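Local coordinates for reducing-end xylose-releasing exo-oligoxylanase Rex8A (Paenibacillus barcinonensis, PDB 6SUD), which hydrolyses short xylooligosaccharides, linear or branched, from their reducing ends and releases xylose, as a family 8 glycoside hydrolase of xylan breakdown, at residues A251-Q254 with F259-F262; K107-W112 with L165-Q170. The protein carries 1 engineered substitution. All coordinates share one frame; numbering follows the deposited sequence.

Interaction 1: residues A251-Q254 with F259-F262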
loop_
_atom_site.group_PDB
_atom_site.type_symbol
_atom_site.label_atom_id
_atom_site.label_comp_id
_atom_site.label_asym_id
_atom_site.label_seq_id
_atom_site.Cartn_x
_atom_site.Cartn_y
_atom_site.Cartn_z
ATOM N N ALA A 251 7.708 18.686 1.385
ATOM C CA ALA A 251 9.151 18.696 1.081
ATOM C C ALA A 251 9.386 19.636 -0.096
ATOM O O ALA A 251 8.458 19.931 -0.853
ATOM C CB ALA A 251 9.603 17.292 0.797
ATOM N N PRO A 252 10.624 20.154 -0.280
ATOM C CA PRO A 252 10.922 21.023 -1.418
ATOM C C PRO A 252 10.664 20.351 -2.773
ATOM O O PRO A 252 10.662 19.133 -2.857
ATOM C CB PRO A 252 12.419 21.340 -1.285
ATOM C CG PRO A 252 12.758 21.032 0.166
ATOM C CD PRO A 252 11.786 19.957 0.604
ATOM N N VAL A 253 10.471 21.165 -3.811
ATOM C CA VAL A 253 10.420 20.682 -5.220
ATOM C C VAL A 253 11.707 19.893 -5.482
ATOM O O VAL A 253 12.799 20.355 -5.068
ATOM C CB VAL A 253 10.222 21.841 -6.214
ATOM C CG1 VAL A 253 10.389 21.393 -7.665
ATOM C CG2 VAL A 253 8.864 22.493 -6.017
ATOM N N GLN A 254 11.575 18.728 -6.110
ATOM C CA GLN A 254 12.718 17.818 -6.373
ATOM C C GLN A 254 13.116 17.946 -7.845
ATOM O O GLN A 254 12.333 18.505 -8.640
ATOM C CB GLN A 254 12.360 16.387 -5.961
ATOM C CG GLN A 254 12.037 16.231 -4.480
ATOM C CD GLN A 254 13.218 16.501 -3.572
ATOM O OE1 GLN A 254 14.311 15.967 -3.766
ATOM N NE2 GLN A 254 13.004 17.330 -2.562
ATOM N N PHE A 259 6.232 17.585 -5.760
ATOM C CA PHE A 259 5.478 16.542 -5.020
ATOM C C PHE A 259 4.831 17.181 -3.787
ATOM O O PHE A 259 4.487 16.488 -2.839
ATOM C CB PHE A 259 6.400 15.350 -4.740
ATOM C CG PHE A 259 6.779 14.607 -5.995
ATOM C CD1 PHE A 259 5.965 13.597 -6.486
ATOM C CD2 PHE A 259 7.933 14.926 -6.697
ATOM C CE1 PHE A 259 6.283 12.932 -7.661
ATOM C CE2 PHE A 259 8.261 14.249 -7.863
ATOM C CZ PHE A 259 7.437 13.254 -8.340
ATOM N N ARG A 260 4.636 18.497 -3.823
ATOM C CA ARG A 260 4.111 19.267 -2.664
ATOM C C ARG A 260 2.597 19.130 -2.542
ATOM O O ARG A 260 2.056 19.556 -1.513
ATOM C CB ARG A 260 4.479 20.739 -2.821
ATOM C CG ARG A 260 5.972 20.984 -2.680
ATOM C CD ARG A 260 6.322 22.454 -2.809
ATOM N NE ARG A 260 5.916 22.916 -4.129
ATOM C CZ ARG A 260 5.964 24.175 -4.558
ATOM N NH1 ARG A 260 6.399 25.141 -3.765
ATOM N NH2 ARG A 260 5.555 24.465 -5.780
ATOM N N HIS A 261 1.941 18.584 -3.566
ATOM C CA HIS A 261 0.470 18.669 -3.721
ATOM C C HIS A 261 -0.186 17.308 -3.531
ATOM O O HIS A 261 0.533 16.293 -3.414
ATOM C CB HIS A 261 0.134 19.276 -5.075
ATOM C CG HIS A 261 0.877 20.541 -5.306
ATOM N ND1 HIS A 261 0.693 21.657 -4.507
ATOM C CD2 HIS A 261 1.821 20.868 -6.214
ATOM C CE1 HIS A 261 1.486 22.627 -4.926
ATOM N NE2 HIS A 261 2.180 22.171 -5.981
ATOM N N PHE A 262 -1.524 17.308 -3.523
ATOM C CA PHE A 262 -2.345 16.084 -3.388
ATOM C C PHE A 262 -2.545 15.478 -4.778
ATOM O O PHE A 262 -3.327 16.019 -5.583
ATOM C CB PHE A 262 -3.663 16.387 -2.678
ATOM C CG PHE A 262 -4.456 15.150 -2.350
ATOM C CD1 PHE A 262 -4.118 14.353 -1.263
ATOM C CD2 PHE A 262 -5.517 14.762 -3.141
ATOM C CE1 PHE A 262 -4.854 13.212 -0.960
ATOM C CE2 PHE A 262 -6.234 13.615 -2.856
ATOM C CZ PHE A 262 -5.906 12.839 -1.765
HETATM O O HOH W 1 8.499 17.920 -4.015
#
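Val253 and Arg260 make the main side-chain contact between residues 251-254 and 259-262. The methyl CG2 of Val253 lies over one face of the Arg260 guanidinium, displaced toward the rim. Val253 CG2 is 3.5 Å from Arg260 NE and 3.7 Å from Arg260 CZ. The arginine chain runs extended through CD and then bends at chi3 (-61°), which turns the flat group past the methyl. Lower down the same chain, Arg260 CG rests 3.3 Å from Ala251 O, so a methylene packs on a backbone carbonyl. Arg260 CB sits over the centre of the His261 ring within its own segment.

Polar contact between the segments goes through water. Water 1 donates to Pro252 O at 2.7 Å and accepts from Phe259 N at 2.9 Å. Pro252 O also takes a hydrogen bond from Gln254 NE2 at 3.0 Å. That donor stands above the carbonyl plane, 48° out of it. The Gln254 side chain folds back at chi2 (-65°) to reach this oxygen.

Arg260 NE forms a salt bridge with Asp258. Backbone bonds tie both Ala251 and Phe259 to Tyr243. Both segments lie in the long loop between helices 215-232 and 268-280, which soon afterwards carries Asp265, the inferred proton acceptor.

The chemistry is therefore divided. The guanidinium offers its face to a methyl and its NE to a carboxylate, while one water links the two backbones.

Interaction 2: residues K107-W112 with L165-Q170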
loop_
_atom_site.group_PDB
_atom_site.type_symbol
_atom_site.label_atom_id
_atom_site.label_comp_id
_atom_site.label_asym_id
_atom_site.label_seq_id
_atom_site.Cartn_x
_atom_site.Cartn_y
_atom_site.Cartn_z
ATOM N N LYS A 107 22.110 -4.375 -1.003
ATOM C CA LYS A 107 22.003 -5.830 -0.721
ATOM C C LYS A 107 20.690 -6.126 0.015
ATOM O O LYS A 107 20.451 -5.495 1.059
ATOM C CB LYS A 107 23.187 -6.270 0.149
ATOM C CG LYS A 107 23.283 -7.770 0.398
ATOM C CD LYS A 107 24.580 -8.183 1.067
ATOM C CE LYS A 107 24.568 -7.979 2.566
ATOM N NZ LYS A 107 23.873 -9.089 3.265
ATOM N N ASP A 108 19.879 -7.050 -0.518
ATOM C CA ASP A 108 18.628 -7.575 0.101
ATOM C C ASP A 108 17.454 -6.626 -0.175
ATOM O O ASP A 108 16.312 -7.057 0.019
ATOM C CB ASP A 108 18.788 -7.847 1.601
ATOM C CG ASP A 108 19.891 -8.840 1.939
ATOM O OD1 ASP A 108 20.258 -9.632 1.051
ATOM O OD2 ASP A 108 20.367 -8.818 3.097
ATOM N N TYR A 109 17.714 -5.384 -0.602
ATOM C CA TYR A 109 16.677 -4.487 -1.188
ATOM C C TYR A 109 16.323 -4.962 -2.603
ATOM O O TYR A 109 17.036 -5.809 -3.188
ATOM C CB TYR A 109 17.149 -3.031 -1.248
ATOM C CG TYR A 109 17.409 -2.324 0.061
ATOM C CD1 TYR A 109 16.858 -2.745 1.262
ATOM C CD2 TYR A 109 18.161 -1.163 0.074
ATOM C CE1 TYR A 109 17.073 -2.043 2.437
ATOM C CE2 TYR A 109 18.395 -0.455 1.238
ATOM C CZ TYR A 109 17.838 -0.890 2.425
ATOM O OH TYR A 109 18.058 -0.183 3.576
ATOM N N PHE A 110 15.238 -4.410 -3.151
ATOM C CA PHE A 110 14.712 -4.717 -4.508
ATOM C C PHE A 110 14.879 -3.481 -5.387
ATOM O O PHE A 110 14.575 -2.373 -4.915
ATOM C CB PHE A 110 13.242 -5.127 -4.438
ATOM C CG PHE A 110 13.007 -6.339 -3.573
ATOM C CD1 PHE A 110 12.955 -6.224 -2.193
ATOM C CD2 PHE A 110 12.895 -7.597 -4.145
ATOM C CE1 PHE A 110 12.766 -7.345 -1.396
ATOM C CE2 PHE A 110 12.698 -8.715 -3.352
ATOM C CZ PHE A 110 12.628 -8.582 -1.978
ATOM N N ALA A 111 15.414 -3.665 -6.587
ATOM C CA ALA A 111 15.503 -2.612 -7.625
ATOM C C ALA A 111 14.074 -2.131 -7.900
ATOM O O ALA A 111 13.184 -2.985 -8.004
ATOM C CB ALA A 111 16.175 -3.166 -8.860
ATOM N N TRP A 112 13.822 -0.827 -7.879
ATOM C CA TRP A 112 12.422 -0.341 -7.768
ATOM C C TRP A 112 11.665 -0.666 -9.062
ATOM O O TRP A 112 10.439 -0.766 -9.008
ATOM C CB TRP A 112 12.332 1.141 -7.398
ATOM C CG TRP A 112 12.628 2.137 -8.478
ATOM C CD1 TRP A 112 13.844 2.676 -8.775
ATOM C CD2 TRP A 112 11.683 2.797 -9.348
ATOM N NE1 TRP A 112 13.730 3.599 -9.776
ATOM C CE2 TRP A 112 12.417 3.691 -10.154
ATOM C CE3 TRP A 112 10.303 2.695 -9.543
ATOM C CZ2 TRP A 112 11.818 4.488 -11.130
ATOM C CZ3 TRP A 112 9.708 3.480 -10.505
ATOM C CH2 TRP A 112 10.458 4.374 -11.273
ATOM N N LEU A 165 16.631 -1.852 8.417
ATOM C CA LEU A 165 17.096 -1.131 9.626
ATOM C C LEU A 165 18.624 -1.081 9.706
ATOM O O LEU A 165 19.115 -0.122 10.322
ATOM C CB LEU A 165 16.512 -1.786 10.878
ATOM C CG LEU A 165 14.989 -1.796 10.966
ATOM C CD1 LEU A 165 14.556 -2.218 12.362
ATOM C CD2 LEU A 165 14.400 -0.432 10.598
ATOM N N HIS A 166 19.341 -2.038 9.110
ATOM C CA HIS A 166 20.780 -2.262 9.410
ATOM C C HIS A 166 21.671 -2.162 8.171
ATOM O O HIS A 166 22.869 -2.478 8.308
ATOM C CB HIS A 166 20.954 -3.621 10.089
ATOM C CG HIS A 166 20.204 -3.733 11.369
ATOM N ND1 HIS A 166 20.548 -2.999 12.488
ATOM C CD2 HIS A 166 19.139 -4.484 11.711
ATOM C CE1 HIS A 166 19.720 -3.305 13.476
ATOM N NE2 HIS A 166 18.854 -4.216 13.022
ATOM N N GLN A 167 21.135 -1.738 7.021
ATOM C CA GLN A 167 21.924 -1.594 5.768
ATOM C C GLN A 167 23.162 -0.721 6.027
ATOM O O GLN A 167 24.212 -1.052 5.452
ATOM C CB GLN A 167 21.072 -1.024 4.632
ATOM C CG GLN A 167 21.742 -1.062 3.271
ATOM C CD GLN A 167 21.856 -2.455 2.704
ATOM O OE1 GLN A 167 22.839 -3.167 2.940
ATOM N NE2 GLN A 167 20.854 -2.854 1.934
ATOM N N GLY A 168 23.060 0.338 6.838
ATOM C CA GLY A 168 24.183 1.262 7.103
ATOM C C GLY A 168 25.363 0.583 7.786
ATOM O O GLY A 168 26.472 1.140 7.743
ATOM N N GLU A 169 25.122 -0.570 8.412
ATOM C CA GLU A 169 26.136 -1.325 9.192
ATOM C C GLU A 169 26.850 -2.310 8.263
ATOM O O GLU A 169 28.032 -2.580 8.509
ATOM C CB GLU A 169 25.452 -1.967 10.403
ATOM C CG GLU A 169 24.926 -0.921 11.380
ATOM C CD GLU A 169 23.831 -1.343 12.345
ATOM O OE1 GLU A 169 23.464 -2.522 12.318
ATOM O OE2 GLU A 169 23.351 -0.484 13.123
ATOM N N GLN A 170 26.183 -2.787 7.210
ATOM C CA GLN A 170 26.757 -3.773 6.252
ATOM C C GLN A 170 27.913 -3.198 5.435
ATOM O O GLN A 170 28.715 -3.993 4.915
ATOM C CB GLN A 170 25.686 -4.253 5.281
ATOM C CG GLN A 170 24.755 -5.255 5.924
ATOM C CD GLN A 170 25.560 -6.453 6.366
ATOM O OE1 GLN A 170 25.970 -7.283 5.557
ATOM N NE2 GLN A 170 25.837 -6.530 7.667
HETATM O O HOH W 2 21.907 -5.956 3.746
#
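Lys107 and Gln167 have the closest CA atoms of the contact, 7.7 Å apart, where the irregular segment 107-112 passes the kinked part of helix 153-170 around residues 165-170. The Gln167 side chain reaches across to the loop. Its NE2 donates to Lys107 O at 2.8 Å, with an N-H...O angle of 162°. The acceptor lies in the amide plane of Gln167. Water 2 adds a second link, lying 3.1 Å from Lys107 O and 3.0 Å from Gln167 OE1.

The same NE2 stands over the centre of the Tyr109 ring, 3.5 Å above its plane. Ring and amide are almost perpendicular, at 88°. The Gln167 chain leaves with CG anti to the backbone N and bends at chi2 (71°), which brings NE2, rather than the flat of the amide, over the ring. Tyr109 OH touches Gln167 CB at 3.3 Å and hydrogen-bonds to Asp174 O. The tyrosine is thus held at its hydroxyl and covered on one face.

Lys107 bends at chi3 and chi4. Its CE comes 3.4 Å from Gln170 OE1, and its NZ forms a salt bridge with Asp108 OD2. On the helix itself, His166 ND1 donates to Glu169 OE1.

This loop and helix belong to the (alpha/alpha)6 barrel fold of glycoside hydrolase family 8. The loop leads into strand 113-114 and ends at Trp112, which lines a xylose pocket.

In the fold
Interaction 2 closes in the sequence before interaction 1 opens, and all four segments fall within the family 8 range. Their centres are 26 Å apart, and their nearest atoms are about 10 Å apart without touching. Interaction 2 joins the loop after helix 85-99 to helix 153-170. Interaction 1 lies inside one long loop between helices 215-232 and 268-280. The centre of each lies about 20 Å from the centre of the chain. The touching residues of interaction 2 lie away from the sugar sites, and its loop reaches a xylose pocket through Trp112. Residues 259-262 come shortly before Asp265, the inferred proton acceptor. They are separate contacts within loops that supply site residues.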